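Local coordinates for designed helical repeat protein (PDB 5CWF), which has no assigned biochemical function but tests, as a computational design, which helical repeat architectures a protein chain can adopt, at residues S92-M95 and A96-M99; S137-M140 and A141-L145; A163-I166 and A167-A170. All coordinates share one frame; numbering follows the deposited sequence.

Contact 1 of 3, residues S92-M95 and A96-M99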
# COMPACT_ATOMS: atom_id res chain seq x y z
N SER A 92 6.11 10.44 11.16
CA SER A 92 7.19 10.21 12.12
C SER A 92 8.11 9.12 11.60
O SER A 92 7.72 8.38 10.71
CB SER A 92 6.62 9.81 13.48
OG SER A 92 5.96 8.56 13.37
N ASP A 93 9.32 9.01 12.13
CA ASP A 93 10.24 7.99 11.63
C ASP A 93 9.67 6.57 11.83
O ASP A 93 9.83 5.69 10.97
CB ASP A 93 11.61 8.15 12.29
CG ASP A 93 12.44 9.29 11.69
OD1 ASP A 93 11.85 10.22 11.08
OD2 ASP A 93 13.68 9.26 11.81
N GLU A 94 8.95 6.36 12.93
CA GLU A 94 8.30 5.07 13.18
C GLU A 94 7.16 4.80 12.19
O GLU A 94 7.04 3.70 11.69
CB GLU A 94 7.79 5.02 14.62
CG GLU A 94 8.93 5.04 15.64
CD GLU A 94 9.99 3.98 15.35
OE1 GLU A 94 9.64 2.79 15.21
OE2 GLU A 94 11.17 4.36 15.21
N MET A 95 6.33 5.79 11.90
CA MET A 95 5.25 5.62 10.93
C MET A 95 5.80 5.30 9.55
O MET A 95 5.24 4.47 8.84
CB MET A 95 4.37 6.88 10.86
CG MET A 95 3.46 7.01 12.05
SD MET A 95 2.09 5.83 12.05
CE MET A 95 1.05 6.51 10.76
N ALA A 96 6.90 5.95 9.18
CA ALA A 96 7.49 5.70 7.86
C ALA A 96 8.01 4.27 7.79
O ALA A 96 7.90 3.64 6.76
CB ALA A 96 8.60 6.68 7.55
N LYS A 97 8.55 3.76 8.89
CA LYS A 97 9.04 2.38 8.89
C LYS A 97 7.91 1.39 8.67
O LYS A 97 8.07 0.42 7.95
CB LYS A 97 9.79 2.07 10.18
CG LYS A 97 11.17 2.73 10.24
CD LYS A 97 12.03 2.22 11.38
CE LYS A 97 11.43 2.48 12.74
NZ LYS A 97 12.52 2.69 13.76
N VAL A 98 6.78 1.62 9.33
CA VAL A 98 5.63 0.75 9.15
C VAL A 98 5.19 0.76 7.70
O VAL A 98 4.99 -0.27 7.08
CB VAL A 98 4.44 1.20 10.03
CG1 VAL A 98 3.16 0.45 9.67
CG2 VAL A 98 4.77 1.06 11.52
N MET A 99 5.07 1.96 7.15
CA MET A 99 4.53 2.11 5.83
C MET A 99 5.52 1.62 4.78
O MET A 99 5.09 1.11 3.74
CB MET A 99 4.14 3.57 5.57
CG MET A 99 3.03 4.07 6.50
SD MET A 99 1.65 2.94 6.72
CE MET A 99 0.96 3.64 8.23

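Contact 2 of 3, residues S137-M140 and A141-L145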
# COMPACT_ATOMS: atom_id res chain seq x y z
N SER A 137 0.06 6.82 18.07
CA SER A 137 1.03 6.98 19.15
C SER A 137 2.31 6.20 18.85
O SER A 137 2.29 5.23 18.10
CB SER A 137 0.45 6.50 20.48
OG SER A 137 0.16 5.11 20.41
N ASP A 138 3.40 6.64 19.46
CA ASP A 138 4.67 5.93 19.35
C ASP A 138 4.49 4.46 19.72
O ASP A 138 5.03 3.59 19.06
CB ASP A 138 5.73 6.56 20.27
CG ASP A 138 6.14 7.96 19.82
OD1 ASP A 138 5.47 8.53 18.94
OD2 ASP A 138 7.15 8.47 20.36
N GLU A 139 3.72 4.19 20.78
CA GLU A 139 3.49 2.82 21.23
C GLU A 139 2.68 1.99 20.23
O GLU A 139 2.99 0.82 20.01
CB GLU A 139 2.78 2.82 22.58
CG GLU A 139 2.45 1.41 23.06
CD GLU A 139 1.87 1.37 24.46
OE1 GLU A 139 1.77 2.45 25.09
OE2 GLU A 139 1.52 0.27 24.92
N MET A 140 1.63 2.55 19.65
CA MET A 140 0.86 1.79 18.68
C MET A 140 1.71 1.55 17.44
O MET A 140 1.69 0.45 16.87
CB MET A 140 -0.43 2.52 18.31
CG MET A 140 -1.41 1.72 17.45
SD MET A 140 -1.95 0.14 18.15
CE MET A 140 -2.42 0.62 19.80
N ALA A 141 2.49 2.54 17.04
CA ALA A 141 3.31 2.41 15.84
C ALA A 141 4.36 1.30 15.98
O ALA A 141 4.67 0.60 15.02
CB ALA A 141 4.00 3.74 15.52
N LYS A 142 4.91 1.15 17.18
CA LYS A 142 5.89 0.10 17.41
C LYS A 142 5.24 -1.29 17.28
O LYS A 142 5.80 -2.19 16.68
CB LYS A 142 6.55 0.24 18.77
CG LYS A 142 7.58 1.36 18.83
CD LYS A 142 8.13 1.49 20.25
CE LYS A 142 9.32 2.44 20.32
NZ LYS A 142 9.82 2.58 21.72
N LYS A 143 4.05 -1.43 17.84
CA LYS A 143 3.29 -2.67 17.71
C LYS A 143 2.96 -2.97 16.26
O LYS A 143 3.08 -4.10 15.78
CB LYS A 143 1.99 -2.55 18.51
CG LYS A 143 2.17 -2.35 19.99
CD LYS A 143 0.84 -2.01 20.64
CE LYS A 143 0.94 -1.99 22.15
NZ LYS A 143 -0.36 -1.62 22.77
N MET A 144 2.54 -1.94 15.53
CA MET A 144 2.13 -2.17 14.14
C MET A 144 3.36 -2.43 13.26
O MET A 144 3.25 -3.10 12.22
CB MET A 144 1.30 -0.99 13.63
CG MET A 144 -0.05 -0.86 14.35
SD MET A 144 -1.08 -2.33 14.09
CE MET A 144 -0.76 -3.24 15.61
N LEU A 145 4.53 -1.96 13.67
CA LEU A 145 5.76 -2.22 12.90
C LEU A 145 6.08 -3.71 12.91
O LEU A 145 6.47 -4.29 11.90
CB LEU A 145 6.95 -1.40 13.44
CG LEU A 145 8.29 -1.65 12.75
CD1 LEU A 145 8.16 -1.48 11.23
CD2 LEU A 145 9.41 -0.71 13.29

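Contact 3 of 3, residues A163-I166 and A167-A170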
# COMPACT_ATOMS: atom_id res chain seq x y z
N ALA A 163 -1.16 -14.11 6.11
CA ALA A 163 -1.60 -12.73 5.90
C ALA A 163 -2.96 -12.49 6.58
O ALA A 163 -3.16 -11.48 7.28
CB ALA A 163 -1.68 -12.43 4.42
N ARG A 164 -3.89 -13.42 6.43
CA ARG A 164 -5.21 -13.27 7.03
C ARG A 164 -5.13 -13.24 8.56
O ARG A 164 -5.86 -12.49 9.20
CB ARG A 164 -6.17 -14.38 6.56
CG ARG A 164 -6.68 -14.15 5.14
CD ARG A 164 -7.83 -15.13 4.76
NE ARG A 164 -7.40 -16.51 4.65
CZ ARG A 164 -7.01 -17.11 3.52
NH1 ARG A 164 -7.04 -16.50 2.35
NH2 ARG A 164 -6.63 -18.37 3.58
N GLU A 165 -4.25 -14.05 9.14
CA GLU A 165 -4.07 -14.04 10.59
C GLU A 165 -3.54 -12.71 11.08
O GLU A 165 -3.96 -12.21 12.13
CB GLU A 165 -3.14 -15.17 11.02
CG GLU A 165 -2.86 -15.16 12.51
CD GLU A 165 -4.13 -15.21 13.34
OE1 GLU A 165 -5.06 -15.96 12.98
OE2 GLU A 165 -4.21 -14.47 14.35
N ILE A 166 -2.60 -12.12 10.35
CA ILE A 166 -2.06 -10.83 10.76
C ILE A 166 -3.16 -9.77 10.69
O ILE A 166 -3.24 -8.91 11.55
CB ILE A 166 -0.86 -10.40 9.89
CG1 ILE A 166 0.33 -11.35 10.10
CG2 ILE A 166 -0.41 -8.98 10.23
CD1 ILE A 166 1.33 -11.31 8.96
N ALA A 167 -4.02 -9.84 9.69
CA ALA A 167 -5.12 -8.88 9.57
C ALA A 167 -6.05 -8.95 10.76
O ALA A 167 -6.50 -7.90 11.27
CB ALA A 167 -5.90 -9.11 8.27
N ARG A 168 -6.37 -10.16 11.20
CA ARG A 168 -7.21 -10.35 12.39
C ARG A 168 -6.53 -9.82 13.66
O ARG A 168 -7.18 -9.20 14.49
CB ARG A 168 -7.59 -11.82 12.60
CG ARG A 168 -8.58 -12.40 11.58
CD ARG A 168 -8.91 -13.87 11.87
NE ARG A 168 -7.77 -14.77 11.71
CZ ARG A 168 -7.60 -15.62 10.70
NH1 ARG A 168 -8.51 -15.73 9.74
NH2 ARG A 168 -6.52 -16.39 10.67
N GLN A 169 -5.24 -10.10 13.82
CA GLN A 169 -4.52 -9.60 14.99
C GLN A 169 -4.44 -8.08 15.00
O GLN A 169 -4.55 -7.46 16.05
CB GLN A 169 -3.10 -10.17 15.04
CG GLN A 169 -3.01 -11.65 15.35
CD GLN A 169 -1.61 -12.20 15.15
OE1 GLN A 169 -0.63 -11.44 15.20
NE2 GLN A 169 -1.50 -13.50 14.94
N ALA A 170 -4.27 -7.46 13.83
CA ALA A 170 -4.25 -6.01 13.78
C ALA A 170 -5.61 -5.43 14.19
O ALA A 170 -5.66 -4.47 14.96
CB ALA A 170 -3.85 -5.51 12.41

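Contact 1 of 3, residues S92-M95 and A96-M99
Helix 93-111 begins here with regular i to i+4 backbone bonds, from A96 N to S92 O (3.0 Å) at the start through to M99 N to M95 O (3.0 Å). S92 is the N-cap: its OG accepts from M95 N at 3.2 Å, occupying an amide that the first turn would otherwise leave without a backbone acceptor. E94 and K97 lie alongside each other with their charged ends on the same side, and both border helix 138-156 through L145. E94 bends at its second torsion (chi2 -52°), folding the carboxylate over to K97, whose NZ meets E94 OE2 at 2.6 Å on the syn side, 21° out of the carboxylate plane. K97 CE rests against the same carboxylate, 3.1 Å from E94 OE1. With an alanine here in place of E94, the K97 ammonium would probably lose this mate and its bent chain be freer to turn. On the buried side M95 and M99 also run next to one another, M95 CE 3.8 Å from M99 CE, and both pack on L132 of helix 115-134. A polar cap and a salt bridge at the edge of the interface with helix 138-156 thus probably help to hold the first turn, while the paired thioethers join its buried side to the neighbouring helix by apolar packing.

Contact 2 of 3, residues S137-M140 and A141-L145
A141 N gives the carbonyl oxygen S137 O a 2.9 Å hydrogen bond. The same serine is the N-cap of helix 138-156. S137 OG takes the amide M140 N at 3.0 Å, and both the backbone carbonyl and the hydroxyl of the serine are therefore used by the first turn. One residue into the helix, D138 O receives K142 N, and K142 CG lies 3.4 Å from D138 O before the extended lysine chain leads away. E139 and K143, four residues apart, make a looser ion pair. E139 reaches out fully extended (chi1 177°, chi2 175°), K143 comes across it at a slant, and K143 NZ to E139 OE2 is a weak 3.4 Å bond. K143 CE also touches E139 CG, 3.8 Å away. The ammonium of K143 has a further long, weak ion pair with E173 of helix 160-176. On the buried side, M140 and M144 meet loosely, M140 CG lying 4.3 Å from M144 CG. The backbone supports this pair, with M144 N hydrogen-bonded to M140 O. Both methionines pack on L132 of helix 115-134, M144 also on I128 and A131. A141 and L145 touch helix 93-111: A141 meets E94, and L145 meets E94, K97 and V98.

Contact 3 of 3, residues A163-I166 and A167-A170
Two consecutive turns of helix 160-176, the last helix of this all-helical repeat protein, carry a branched i to i+3 and i to i+4 side-chain network fanning out from E165. E165 is modelled in two conformers, and what follows holds for one of them. With its CG anti to the backbone N (chi1 177°) and a bend at the next torsion, the E165 side chain runs roughly perpendicular to those of R168 and Q169, and its carboxylate reaches both. E165 OE1 is gripped twice by R168, side-on: R168 NH2 binds it at 2.8 Å and R168 NE at 3.2 Å, both from the same face of the carboxylate. E165 OE1 lies in the guanidinium plane, though the two flat groups are turned 51° apart. E165 OE2 accepts from Q169 NE2 (2.9 Å) through the lone pair facing away from the other oxygen, and it lies nearly in the plane of the amide. The other end of that amide, Q169 OE1, bonds to R150 of helix 138-156, so Q169 is held at both ends and its rotation is likely fixed. R150 also meets I166, which packs on V151 as well, while A163, A167 and A170 present small methyls to helix 115-134. The backbone bonds are regular, Q169 N to E165 O measuring 3.0 Å. R164 O accepts from R168 N at 3.1 Å. The same carbonyl oxygen of R164 also sits over the centre of the R168 guanidinium, 3.8 Å above its plane.

How the contacts relate
The three contacts come in series along the chain, one on each of helices 93-111, 138-156 and 160-176. Contacts 1 and 2 are the starts of two helices in matching places, each opened by a serine N-cap, with centres 9 Å apart. They touch directly, V98 CG2 packing on A141 O at 3.5 Å. Contact 3 lies in the first half of helix 160-176, the next helix after contact 2's, their centres 16 Å apart and nearest atoms about 5 Å apart without touching. From contact 1 it is 19 Å between centres. All three pack against helix 115-134, which is thus a shared packing surface for the three helices.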